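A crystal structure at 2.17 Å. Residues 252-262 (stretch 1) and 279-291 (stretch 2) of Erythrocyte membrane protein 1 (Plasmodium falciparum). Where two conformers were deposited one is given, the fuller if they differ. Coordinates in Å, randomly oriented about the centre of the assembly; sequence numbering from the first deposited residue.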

ATOM      1  N   TRP A 252       6.928  -6.971  18.591  1.00 31.83           N
ATOM      2  CA  TRP A 252       6.508  -5.647  19.045  1.00 34.79           C
ATOM      3  C   TRP A 252       5.303  -5.154  18.253  1.00 35.13           C
ATOM      4  O   TRP A 252       4.386  -4.548  18.819  1.00 35.88           O
ATOM      5  CB  TRP A 252       7.661  -4.647  18.935  1.00 35.89           C
ATOM      6  CG  TRP A 252       7.346  -3.293  19.529  1.00 37.81           C
ATOM      7  CD1 TRP A 252       7.612  -2.873  20.801  1.00 40.15           C
ATOM      8  CD2 TRP A 252       6.701  -2.191  18.872  1.00 40.13           C
ATOM      9  NE1 TRP A 252       7.178  -1.580  20.975  1.00 41.54           N
ATOM     10  CE2 TRP A 252       6.615  -1.139  19.806  1.00 41.73           C
ATOM     11  CE3 TRP A 252       6.189  -1.994  17.585  1.00 42.19           C
ATOM     12  CZ2 TRP A 252       6.038   0.092  19.494  1.00 42.88           C
ATOM     13  CZ3 TRP A 252       5.617  -0.768  17.278  1.00 40.58           C
ATOM     14  CH2 TRP A 252       5.545   0.256  18.229  1.00 40.78           C
ATOM     15  N   TRP A 253       5.282  -5.410  16.944  1.00 29.12           N
ATOM     16  CA  TRP A 253       4.128  -5.015  16.146  1.00 31.72           C
ATOM     17  C   TRP A 253       2.875  -5.773  16.575  1.00 37.68           C
ATOM     18  O   TRP A 253       1.803  -5.173  16.713  1.00 36.60           O
ATOM     19  CB  TRP A 253       4.414  -5.225  14.657  1.00 28.80           C
ATOM     20  CG  TRP A 253       3.274  -4.807  13.779  1.00 33.45           C
ATOM     21  CD1 TRP A 253       2.436  -5.627  13.073  1.00 37.29           C
ATOM     22  CD2 TRP A 253       2.825  -3.467  13.529  1.00 30.93           C
ATOM     23  NE1 TRP A 253       1.503  -4.878  12.395  1.00 36.65           N
ATOM     24  CE2 TRP A 253       1.720  -3.551  12.660  1.00 31.03           C
ATOM     25  CE3 TRP A 253       3.255  -2.205  13.954  1.00 34.60           C
ATOM     26  CZ2 TRP A 253       1.038  -2.422  12.206  1.00 31.72           C
ATOM     27  CZ3 TRP A 253       2.575  -1.083  13.503  1.00 33.65           C
ATOM     28  CH2 TRP A 253       1.481  -1.201  12.637  1.00 30.00           C
ATOM     29  N   GLU A 254       2.997  -7.086  16.813  1.00 29.43           N
ATOM     30  CA  GLU A 254       1.845  -7.875  17.248  1.00 30.56           C
ATOM     31  C   GLU A 254       1.285  -7.367  18.569  1.00 35.48           C
ATOM     32  O   GLU A 254       0.068  -7.392  18.790  1.00 33.17           O
ATOM     33  CB  GLU A 254       2.229  -9.349  17.382  1.00 40.65           C
ATOM     34  CG  GLU A 254       2.396 -10.064  16.060  1.00 43.61           C
ATOM     35  CD  GLU A 254       1.134 -10.018  15.229  1.00 46.88           C
ATOM     36  OE1 GLU A 254       0.055 -10.373  15.761  1.00 44.73           O
ATOM     37  OE2 GLU A 254       1.218  -9.609  14.050  1.00 47.39           O
ATOM     38  N   ALA A 255       2.162  -6.916  19.466  1.00 36.46           N
ATOM     39  CA  ALA A 255       1.727  -6.461  20.779  1.00 37.70           C
ATOM     40  C   ALA A 255       1.017  -5.112  20.725  1.00 40.75           C
ATOM     41  O   ALA A 255       0.171  -4.833  21.581  1.00 45.35           O
ATOM     42  CB  ALA A 255       2.926  -6.380  21.724  1.00 36.36           C
ATOM     43  N   ASN A 256       1.334  -4.268  19.738  1.00 36.63           N
ATOM     44  CA  ASN A 256       0.857  -2.890  19.747  1.00 40.66           C
ATOM     45  C   ASN A 256       0.144  -2.467  18.466  1.00 38.17           C
ATOM     46  O   ASN A 256      -0.180  -1.283  18.323  1.00 38.52           O
ATOM     47  CB  ASN A 256       2.019  -1.927  20.017  1.00 40.47           C
ATOM     48  CG  ASN A 256       2.717  -2.209  21.331  1.00 44.56           C
ATOM     49  OD1 ASN A 256       2.149  -2.007  22.405  1.00 49.81           O
ATOM     50  ND2 ASN A 256       3.961  -2.672  21.255  1.00 43.60           N
ATOM     51  N   ARG A 257      -0.119  -3.391  17.536  1.00 36.32           N
ATOM     52  CA  ARG A 257      -0.721  -2.997  16.265  1.00 36.82           C
ATOM     53  C   ARG A 257      -2.114  -2.409  16.452  1.00 39.70           C
ATOM     54  O   ARG A 257      -2.519  -1.525  15.687  1.00 40.97           O
ATOM     55  CB  ARG A 257      -0.776  -4.188  15.306  1.00 35.00           C
ATOM     56  CG  ARG A 257      -1.603  -5.358  15.810  1.00 34.87           C
ATOM     57  CD  ARG A 257      -1.427  -6.591  14.931  1.00 35.07           C
ATOM     58  NE  ARG A 257      -2.022  -6.431  13.608  1.00 33.41           N
ATOM     59  CZ  ARG A 257      -3.288  -6.722  13.321  1.00 32.33           C
ATOM     60  NH1 ARG A 257      -4.095  -7.184  14.267  1.00 32.96           N
ATOM     61  NH2 ARG A 257      -3.748  -6.549  12.091  1.00 31.04           N
ATOM     62  N   HIS A 258      -2.861  -2.872  17.459  1.00 40.98           N
ATOM     63  CA  HIS A 258      -4.217  -2.364  17.633  1.00 47.10           C
ATOM     64  C   HIS A 258      -4.219  -0.925  18.136  1.00 44.50           C
ATOM     65  O   HIS A 258      -5.033  -0.110  17.687  1.00 43.96           O
ATOM     66  CB  HIS A 258      -5.020  -3.244  18.584  1.00 58.55           C
ATOM     67  CG  HIS A 258      -6.364  -2.672  18.901  1.00 75.56           C
ATOM     68  ND1 HIS A 258      -7.395  -2.652  17.986  1.00 79.37           N
ATOM     69  CD2 HIS A 258      -6.829  -2.042  20.006  1.00 82.32           C
ATOM     70  CE1 HIS A 258      -8.446  -2.060  18.525  1.00 82.70           C
ATOM     71  NE2 HIS A 258      -8.128  -1.678  19.748  1.00 83.65           N
ATOM     72  N   GLN A 259      -3.339  -0.596  19.086  1.00 42.22           N
ATOM     73  CA  GLN A 259      -3.255   0.782  19.560  0.50 44.65           C
ATOM     74  C   GLN A 259      -2.832   1.727  18.447  1.00 44.69           C
ATOM     75  O   GLN A 259      -3.175   2.914  18.475  1.00 47.67           O
ATOM     76  CB  GLN A 259      -2.283   0.881  20.736  0.50 44.51           C
ATOM     77  CG  GLN A 259      -2.771   0.204  22.003  0.50 46.47           C
ATOM     78  CD  GLN A 259      -1.764   0.289  23.132  0.50 48.91           C
ATOM     79  OE1 GLN A 259      -0.862  -0.544  23.238  0.50 49.56           O
ATOM     80  NE2 GLN A 259      -1.909   1.300  23.983  0.50 51.68           N
ATOM     81  N   VAL A 260      -2.085   1.222  17.464  1.00 40.47           N
ATOM     82  CA  VAL A 260      -1.727   2.045  16.316  1.00 40.01           C
ATOM     83  C   VAL A 260      -2.963   2.337  15.474  1.00 40.64           C
ATOM     84  O   VAL A 260      -3.207   3.485  15.082  1.00 38.85           O
ATOM     85  CB  VAL A 260      -0.619   1.356  15.498  1.00 34.46           C
ATOM     86  CG1 VAL A 260      -0.373   2.100  14.200  1.00 32.28           C
ATOM     87  CG2 VAL A 260       0.664   1.269  16.323  1.00 33.80           C
ATOM     88  N   TRP A 261      -3.779   1.308  15.212  1.00 38.37           N
ATOM     89  CA  TRP A 261      -5.009   1.508  14.451  1.00 38.45           C
ATOM     90  C   TRP A 261      -6.004   2.384  15.202  1.00 41.89           C
ATOM     91  O   TRP A 261      -6.796   3.095  14.571  1.00 41.71           O
ATOM     92  CB  TRP A 261      -5.643   0.160  14.107  1.00 32.58           C
ATOM     93  CG  TRP A 261      -6.947   0.278  13.368  1.00 32.27           C
ATOM     94  CD1 TRP A 261      -8.187  -0.042  13.837  1.00 34.21           C
ATOM     95  CD2 TRP A 261      -7.136   0.760  12.032  1.00 31.41           C
ATOM     96  NE1 TRP A 261      -9.136   0.200  12.872  1.00 34.57           N
ATOM     97  CE2 TRP A 261      -8.516   0.700  11.757  1.00 32.86           C
ATOM     98  CE3 TRP A 261      -6.272   1.236  11.041  1.00 32.54           C
ATOM     99  CZ2 TRP A 261      -9.053   1.094  10.532  1.00 32.74           C
ATOM    100  CZ3 TRP A 261      -6.805   1.628   9.826  1.00 32.55           C
ATOM    101  CH2 TRP A 261      -8.183   1.553   9.582  1.00 33.19           C
ATOM    102  N   ARG A 262      -5.986   2.346  16.537  1.00 40.40           N
ATOM    103  CA  ARG A 262      -6.860   3.223  17.312  1.00 44.58           C
ATOM    104  C   ARG A 262      -6.516   4.689  17.076  1.00 47.93           C
ATOM    105  O   ARG A 262      -7.405   5.549  17.059  1.00 52.60           O
ATOM    106  CB  ARG A 262      -6.765   2.884  18.799  1.00 49.58           C
ATOM    107  CG  ARG A 262      -7.761   1.840  19.265  1.00 59.26           C
ATOM    108  CD  ARG A 262      -7.576   1.523  20.742  1.00 68.00           C
ATOM    109  NE  ARG A 262      -7.420   2.730  21.550  1.00 75.18           N
ATOM    110  CZ  ARG A 262      -8.428   3.410  22.088  1.00 80.45           C
ATOM    111  NH1 ARG A 262      -9.678   3.006  21.905  1.00 84.41           N
ATOM    112  NH2 ARG A 262      -8.187   4.496  22.811  1.00 79.74           N
ATOM    113  N   HIS A 279     -15.833  -0.604   7.490  1.00 48.85           N
ATOM    114  CA  HIS A 279     -16.440  -1.227   8.661  1.00 49.19           C
ATOM    115  C   HIS A 279     -15.452  -1.457   9.801  1.00 43.90           C
ATOM    116  O   HIS A 279     -15.856  -1.980  10.845  1.00 45.41           O
ATOM    117  CB  HIS A 279     -17.123  -2.548   8.279  1.00 56.27           C
ATOM    118  CG  HIS A 279     -16.192  -3.716   8.183  1.00 58.72           C
ATOM    119  ND1 HIS A 279     -15.538  -4.053   7.016  1.00 57.96           N
ATOM    120  CD2 HIS A 279     -15.821  -4.639   9.100  1.00 59.17           C
ATOM    121  CE1 HIS A 279     -14.796  -5.127   7.225  1.00 57.51           C
ATOM    122  NE2 HIS A 279     -14.950  -5.502   8.481  1.00 58.55           N
ATOM    123  N   TYR A 280     -14.185  -1.073   9.636  1.00 42.55           N
ATOM    124  CA  TYR A 280     -13.217  -1.067  10.727  1.00 44.95           C
ATOM    125  C   TYR A 280     -13.051   0.314  11.355  1.00 49.25           C
ATOM    126  O   TYR A 280     -12.170   0.494  12.203  1.00 48.00           O
ATOM    127  CB  TYR A 280     -11.854  -1.572  10.244  1.00 46.05           C
ATOM    128  CG  TYR A 280     -11.838  -3.021   9.811  1.00 50.66           C
ATOM    129  CD1 TYR A 280     -12.006  -4.044  10.734  1.00 53.35           C
ATOM    130  CD2 TYR A 280     -11.639  -3.365   8.481  1.00 51.89           C
ATOM    131  CE1 TYR A 280     -11.988  -5.370  10.341  1.00 56.36           C
ATOM    132  CE2 TYR A 280     -11.617  -4.688   8.078  1.00 53.05           C
ATOM    133  CZ  TYR A 280     -11.793  -5.685   9.011  1.00 56.75           C
ATOM    134  OH  TYR A 280     -11.773  -7.002   8.613  1.00 60.74           O
ATOM    135  N   ASN A 281     -13.876   1.290  10.963  1.00 52.23           N
ATOM    136  CA  ASN A 281     -13.664   2.661  11.416  1.00 51.94           C
ATOM    137  C   ASN A 281     -13.941   2.826  12.905  1.00 53.32           C
ATOM    138  O   ASN A 281     -13.260   3.612  13.572  1.00 52.40           O
ATOM    139  CB  ASN A 281     -14.527   3.625  10.603  1.00 50.35           C
ATOM    140  CG  ASN A 281     -14.062   3.753   9.165  1.00 48.22           C
ATOM    141  OD1 ASN A 281     -13.166   3.032   8.725  1.00 42.77           O
ATOM    142  ND2 ASN A 281     -14.676   4.668   8.422  1.00 48.23           N
ATOM    143  N   SER A 282     -14.921   2.103  13.451  1.00 59.08           N
ATOM    144  CA  SER A 282     -15.259   2.225  14.862  1.00 68.26           C
ATOM    145  C   SER A 282     -15.073   0.948  15.670  1.00 68.25           C
ATOM    146  O   SER A 282     -15.044   1.026  16.903  1.00 68.99           O
ATOM    147  CB  SER A 282     -16.713   2.700  15.031  1.00 77.71           C
ATOM    148  OG  SER A 282     -17.628   1.726  14.561  1.00 82.28           O
ATOM    149  N   ARG A 283     -14.951  -0.213  15.027  1.00 67.37           N
ATOM    150  CA  ARG A 283     -14.801  -1.482  15.729  1.00 64.70           C
ATOM    151  C   ARG A 283     -13.833  -2.374  14.969  1.00 59.59           C
ATOM    152  O   ARG A 283     -13.932  -2.495  13.743  1.00 59.24           O
ATOM    153  CB  ARG A 283     -16.148  -2.205  15.884  1.00 65.88           C
ATOM    154  CG  ARG A 283     -17.166  -1.513  16.780  1.00 68.86           C
ATOM    155  CD  ARG A 283     -16.752  -1.544  18.243  1.00 69.11           C
ATOM    156  NE  ARG A 283     -17.833  -1.098  19.119  1.00 73.30           N
ATOM    157  CZ  ARG A 283     -18.055   0.172  19.447  1.00 71.81           C
ATOM    158  NH1 ARG A 283     -17.268   1.129  18.974  1.00 72.22           N
ATOM    159  NH2 ARG A 283     -19.063   0.486  20.246  1.00 70.02           N
ATOM    160  N   GLY A 284     -12.908  -3.003  15.695  1.00 56.90           N
ATOM    161  CA  GLY A 284     -12.025  -3.994  15.113  1.00 50.76           C
ATOM    162  C   GLY A 284     -10.713  -3.426  14.604  1.00 47.95           C
ATOM    163  O   GLY A 284     -10.439  -2.224  14.654  1.00 50.27           O
ATOM    164  N   THR A 285      -9.880  -4.338  14.098  1.00 43.34           N
ATOM    165  CA  THR A 285      -8.585  -4.004  13.523  1.00 41.88           C
ATOM    166  C   THR A 285      -8.471  -4.677  12.159  1.00 41.19           C
ATOM    167  O   THR A 285      -8.735  -5.886  12.043  1.00 39.95           O
ATOM    168  CB  THR A 285      -7.436  -4.456  14.434  1.00 40.70           C
ATOM    169  OG1 THR A 285      -7.636  -3.936  15.754  1.00 46.63           O
ATOM    170  CG2 THR A 285      -6.099  -3.966  13.897  1.00 33.68           C
ATOM    171  N   PRO A 286      -8.087  -3.947  11.115  1.00 40.23           N
ATOM    172  CA  PRO A 286      -7.977  -4.559   9.787  1.00 38.32           C
ATOM    173  C   PRO A 286      -6.797  -5.516   9.703  1.00 37.81           C
ATOM    174  O   PRO A 286      -5.863  -5.472  10.506  1.00 40.43           O
ATOM    175  CB  PRO A 286      -7.785  -3.357   8.857  1.00 38.48           C
ATOM    176  CG  PRO A 286      -7.182  -2.310   9.724  1.00 37.45           C
ATOM    177  CD  PRO A 286      -7.794  -2.504  11.082  1.00 39.90           C
ATOM    178  N   LEU A 287      -6.854  -6.391   8.698  1.00 36.04           N
ATOM    179  CA  LEU A 287      -5.843  -7.422   8.495  1.00 34.31           C
ATOM    180  C   LEU A 287      -4.939  -7.124   7.305  1.00 33.32           C
ATOM    181  O   LEU A 287      -4.215  -8.015   6.846  1.00 31.29           O
ATOM    182  CB  LEU A 287      -6.512  -8.786   8.327  1.00 35.32           C
ATOM    183  CG  LEU A 287      -7.207  -9.348   9.568  1.00 38.48           C
ATOM    184  CD1 LEU A 287      -8.007 -10.589   9.213  1.00 43.04           C
ATOM    185  CD2 LEU A 287      -6.185  -9.660  10.651  1.00 38.03           C
ATOM    186  N   ASP A 288      -4.961  -5.886   6.803  1.00 30.07           N
ATOM    187  CA  ASP A 288      -4.157  -5.538   5.634  1.00 33.63           C
ATOM    188  C   ASP A 288      -2.664  -5.694   5.902  1.00 30.08           C
ATOM    189  O   ASP A 288      -1.893  -5.975   4.977  1.00 26.76           O
ATOM    190  CB  ASP A 288      -4.470  -4.104   5.194  1.00 37.90           C
ATOM    191  CG  ASP A 288      -5.940  -3.901   4.832  1.00 43.41           C
ATOM    192  OD1 ASP A 288      -6.806  -4.025   5.727  1.00 44.60           O
ATOM    193  OD2 ASP A 288      -6.227  -3.610   3.652  1.00 44.78           O
ATOM    194  N   ASP A 289      -2.235  -5.520   7.153  1.00 28.99           N
ATOM    195  CA  ASP A 289      -0.813  -5.609   7.464  1.00 27.08           C
ATOM    196  C   ASP A 289      -0.255  -7.032   7.372  1.00 28.85           C
ATOM    197  O   ASP A 289       0.950  -7.207   7.591  1.00 31.36           O
ATOM    198  CB  ASP A 289      -0.540  -5.024   8.853  1.00 23.54           C
ATOM    199  CG  ASP A 289      -1.431  -5.616   9.933  1.00 29.30           C
ATOM    200  OD1 ASP A 289      -2.580  -6.006   9.626  1.00 28.67           O
ATOM    201  OD2 ASP A 289      -0.981  -5.676  11.101  1.00 29.37           O
ATOM    202  N   TYR A 290      -1.064  -8.042   7.047  1.00 26.78           N
ATOM    203  CA  TYR A 290      -0.552  -9.391   6.821  1.00 25.59           C
ATOM    204  C   TYR A 290      -0.589  -9.809   5.359  1.00 29.59           C
ATOM    205  O   TYR A 290      -0.237 -10.950   5.045  1.00 31.34           O
ATOM    206  CB  TYR A 290      -1.321 -10.409   7.666  1.00 27.54           C
ATOM    207  CG  TYR A 290      -1.209 -10.145   9.142  1.00 37.80           C
ATOM    208  CD1 TYR A 290      -0.121 -10.605   9.874  1.00 40.64           C
ATOM    209  CD2 TYR A 290      -2.183  -9.412   9.802  1.00 46.93           C
ATOM    210  CE1 TYR A 290      -0.018 -10.350  11.228  1.00 49.09           C
ATOM    211  CE2 TYR A 290      -2.090  -9.152  11.148  1.00 51.18           C
ATOM    212  CZ  TYR A 290      -1.010  -9.623  11.858  1.00 52.73           C
ATOM    213  OH  TYR A 290      -0.930  -9.361  13.204  1.00 56.42           O
ATOM    214  N   ILE A 291      -1.025  -8.928   4.466  1.00 29.54           N
ATOM    215  CA  ILE A 291      -0.960  -9.185   3.030  0.50 29.55           C
ATOM    216  C   ILE A 291       0.373  -8.643   2.531  1.00 28.13           C
ATOM    217  O   ILE A 291       0.722  -7.492   2.833  1.00 26.32           O
ATOM    218  CB  ILE A 291      -2.148  -8.544   2.293  0.50 30.37           C
ATOM    219  CG1 ILE A 291      -3.463  -9.182   2.748  0.50 31.93           C
ATOM    220  CG2 ILE A 291      -1.974  -8.661   0.786  0.50 29.14           C
ATOM    221  CD1 ILE A 291      -4.682  -8.617   2.064  0.50 32.71           C
TER
HETATM  222  O   HOH W   1      -7.063  -7.940  13.305  1.00 44.21           O

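Residues 252-262, part of a longer helix, meet the second stretch, 279-291, loop or turn apart from a 3-10 segment at 288-290, along a face carrying Trp-253, Arg-257 and Trp-261, four residues apart, all with CA-to-CB directed toward that stretch; 548 Å² is buried in total.

The buried charge of Arg-257 is answered by Asp-289 in a two-pronged salt bridge: Arg-257 NE reaches Asp-289 OD2 and Arg-257 NH2 reaches Asp-289 OD1, both at 2.8 Å, with N-H...acceptor angles of 156° and 154°. Asp-289 OD2 also accepts from Trp-253 NE1 (2.9 Å, 161°), so this carboxylate takes three hydrogen bonds. Arg-257 NH2 adds a weak bond to Pro-286 O (2.9 Å, 120°), while Arg-257 NH1 donates to a water (3.2 Å) that in turn donates to Thr-285 O (2.9 Å). All three guanidinium nitrogens therefore have acceptors. Tyr-290 OH lies over one guanidinium face and Thr-285 CG2 over the opposite one. Tyr-290 OH sits 3.2 Å from Arg-257 NE, but the angle is too poor for a hydrogen bond; Tyr-290 OH donates to Glu-254 OE2 in a very short bond of 2.3 Å.

Farther along, His-258 ND1 donates to Thr-285 OG1 (2.6 Å, 162°). Trp-261 combines polar edge and apolar face: NE1 donates to Tyr-280 O (3.1 Å, 146°), while Pro-286 CD stands 3.4 Å from the centroid of the five-membered ring containing Trp-261 NE1, only 10° off its normal, a CH-pi contact.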